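Local coordinates for protein Rv1364c/MT1410 (Mycobacterium tuberculosis, PDB 3KE6) that probably acts in sigma-factor regulation, pairing a manganese-binding PP2C-type (RsbU-like) phosphatase domain with an RsbW-like anti-sigma factor kinase domain, at residues Asp188-Arg193 against Asp247-Leu252. Numbering follows the deposited sequence.
Sequences DGLIER and DDVTLL. With MN (manganese (II) ion), chain F.
One of the two manganese sites of the PP2C-type phosphatase domain is built here, where the DG turn that follows strand 182-186 meets the DD pair leading into strand 249-256. D188 and D247 each give one carboxylate oxygen to the same manganese ion: D188 OD1 binds at 2.2 Å and D247 OD2 at 1.9 Å. The two side chains meet at roughly a right angle, their carboxylate planes turned 47° apart. D188 OD1 and D247 OD2 lie 2.9 Å apart, and the shared cation probably offsets the repulsion between them. Three waters and D71 complete six ligands; the second manganese, bound at D71 and V72, lies about 4 Å from the side chain of D247. The second oxygen of D188, OD2, accepts a hydrogen bond from one of these waters, tying the carboxylate to the ion's shell a second time. D247 holds CG anti to its own backbone N (chi1 -167°), which carries the carboxylate across to the ion, while its OD1 takes a weak bond from the backbone N of D248. The carboxylate of D248 turns elsewhere, to the backbone N atoms of G53 and A45.

Next to the metal site the chains come close at G189, whose CA lies 3.3 Å from D248 O in a CA-H...O contact. V249 CG2 rests against G189 O at 3.7 Å. Its other branch, CG1, meets L190 CD1 at 3.8 Å, the two side chains crossing, and L190 CD2 reaches L251 CD1 at 4.2 Å. L236 and L239 of helix 227-241 and F205 of helix 198-212 extend this apolar layer. Aspartates from the ends of separate strands and the loops beside them, sharing manganese at one end of the beta sandwich where its two sheets meet, beside a hydrophobic layer between sheet and helices, are characteristic of the PP2C/SpoIIE phosphatase fold.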
loop_
_atom_site.group_PDB
_atom_site.type_symbol
_atom_site.label_atom_id
_atom_site.label_comp_id
_atom_site.label_asym_id
_atom_site.label_seq_id
_atom_site.Cartn_x
_atom_site.Cartn_y
_atom_site.Cartn_z
ATOM N N ASP A 188 5.722 -16.620 9.355
ATOM C CA ASP A 188 5.684 -17.577 10.454
ATOM C C ASP A 188 6.343 -17.052 11.727
ATOM O O ASP A 188 6.103 -17.571 12.828
ATOM C CB ASP A 188 6.288 -18.942 10.029
ATOM C CG ASP A 188 7.766 -18.865 9.601
ATOM O OD1 ASP A 188 8.421 -17.807 9.740
ATOM O OD2 ASP A 188 8.277 -19.890 9.102
ATOM N N GLY A 189 7.165 -16.021 11.580
ATOM C CA GLY A 189 7.778 -15.375 12.732
ATOM C C GLY A 189 6.751 -14.813 13.689
ATOM O O GLY A 189 6.997 -14.730 14.886
ATOM N N LEU A 190 5.593 -14.433 13.163
ATOM C CA LEU A 190 4.549 -13.839 13.978
ATOM C C LEU A 190 3.915 -14.855 14.910
ATOM O O LEU A 190 3.571 -14.529 16.043
ATOM C CB LEU A 190 3.483 -13.207 13.085
ATOM C CG LEU A 190 2.470 -12.274 13.749
ATOM C CD1 LEU A 190 3.124 -11.183 14.609
ATOM C CD2 LEU A 190 1.616 -11.667 12.665
ATOM N N ILE A 191 3.777 -16.090 14.449
ATOM C CA ILE A 191 3.091 -17.099 15.247
ATOM C C ILE A 191 4.002 -18.161 15.870
ATOM O O ILE A 191 3.564 -18.871 16.755
ATOM C CB ILE A 191 1.926 -17.756 14.467
ATOM C CG1 ILE A 191 2.402 -18.339 13.132
ATOM C CG2 ILE A 191 0.813 -16.719 14.239
ATOM C CD1 ILE A 191 1.326 -19.141 12.412
ATOM N N GLU A 192 5.259 -18.253 15.429
ATOM C CA GLU A 192 6.239 -19.166 16.042
ATOM C C GLU A 192 7.156 -18.402 16.989
ATOM O O GLU A 192 8.367 -18.337 16.787
ATOM C CB GLU A 192 7.068 -19.887 14.980
ATOM C CG GLU A 192 6.233 -20.595 13.933
ATOM C CD GLU A 192 6.833 -21.919 13.496
ATOM O OE1 GLU A 192 7.423 -21.959 12.387
ATOM O OE2 GLU A 192 6.712 -22.912 14.266
ATOM N N ARG A 193 6.553 -17.837 18.028
ATOM C CA ARG A 193 7.254 -17.021 19.024
ATOM C C ARG A 193 7.834 -17.934 20.117
ATOM O O ARG A 193 7.260 -18.989 20.402
ATOM C CB ARG A 193 6.281 -15.991 19.638
ATOM C CG ARG A 193 5.544 -15.144 18.580
ATOM C CD ARG A 193 4.440 -14.261 19.149
ATOM N NE ARG A 193 3.173 -14.971 19.366
ATOM C CZ ARG A 193 2.568 -15.136 20.546
ATOM N NH1 ARG A 193 3.088 -14.644 21.668
ATOM N NH2 ARG A 193 1.420 -15.803 20.610
ATOM N N ASP A 247 12.634 -15.039 14.707
ATOM C CA ASP A 247 12.762 -15.154 13.248
ATOM C C ASP A 247 12.533 -13.738 12.701
ATOM O O ASP A 247 12.423 -12.772 13.466
ATOM C CB ASP A 247 11.729 -16.178 12.693
ATOM C CG ASP A 247 12.006 -16.605 11.229
ATOM O OD1 ASP A 247 13.022 -16.144 10.663
ATOM O OD2 ASP A 247 11.204 -17.376 10.608
ATOM N N ASP A 248 12.487 -13.595 11.384
ATOM C CA ASP A 248 11.969 -12.383 10.784
ATOM C C ASP A 248 10.465 -12.351 11.022
ATOM O O ASP A 248 9.836 -13.409 11.109
ATOM C CB ASP A 248 12.265 -12.367 9.288
ATOM C CG ASP A 248 13.742 -12.313 8.988
ATOM O OD1 ASP A 248 14.415 -11.407 9.514
ATOM O OD2 ASP A 248 14.231 -13.173 8.225
ATOM N N VAL A 249 9.899 -11.150 11.149
ATOM C CA VAL A 249 8.451 -10.981 11.306
ATOM C C VAL A 249 7.946 -9.878 10.373
ATOM O O VAL A 249 8.508 -8.775 10.307
ATOM C CB VAL A 249 8.021 -10.654 12.769
ATOM C CG1 VAL A 249 6.485 -10.683 12.902
ATOM C CG2 VAL A 249 8.636 -11.638 13.738
ATOM N N THR A 250 6.889 -10.204 9.639
ATOM C CA THR A 250 6.351 -9.318 8.643
ATOM C C THR A 250 4.867 -9.451 8.715
ATOM O O THR A 250 4.346 -10.565 8.701
ATOM C CB THR A 250 6.831 -9.698 7.222
ATOM O OG1 THR A 250 8.249 -9.923 7.237
ATOM C CG2 THR A 250 6.499 -8.588 6.227
ATOM N N LEU A 251 4.192 -8.315 8.837
ATOM C CA LEU A 251 2.738 -8.274 8.858
ATOM C C LEU A 251 2.273 -7.201 7.867
ATOM O O LEU A 251 2.753 -6.069 7.877
ATOM C CB LEU A 251 2.241 -8.005 10.272
ATOM C CG LEU A 251 0.748 -7.758 10.457
ATOM C CD1 LEU A 251 -0.082 -8.928 9.967
ATOM C CD2 LEU A 251 0.491 -7.481 11.916
ATOM N N LEU A 252 1.381 -7.594 6.970
ATOM C CA LEU A 252 0.928 -6.717 5.905
ATOM C C LEU A 252 -0.569 -6.796 5.902
ATOM O O LEU A 252 -1.123 -7.854 5.622
ATOM C CB LEU A 252 1.487 -7.169 4.561
ATOM C CG LEU A 252 0.908 -6.441 3.356
ATOM C CD1 LEU A 252 1.399 -4.965 3.319
ATOM C CD2 LEU A 252 1.290 -7.197 2.111
HETATM MN MN MN F . 10.457 -17.771 8.865
HETATM O O HOH W 1 10.758 -19.931 9.197
HETATM O O HOH W 2 12.652 -17.515 8.714
HETATM O O HOH W 3 10.229 -15.579 9.090
#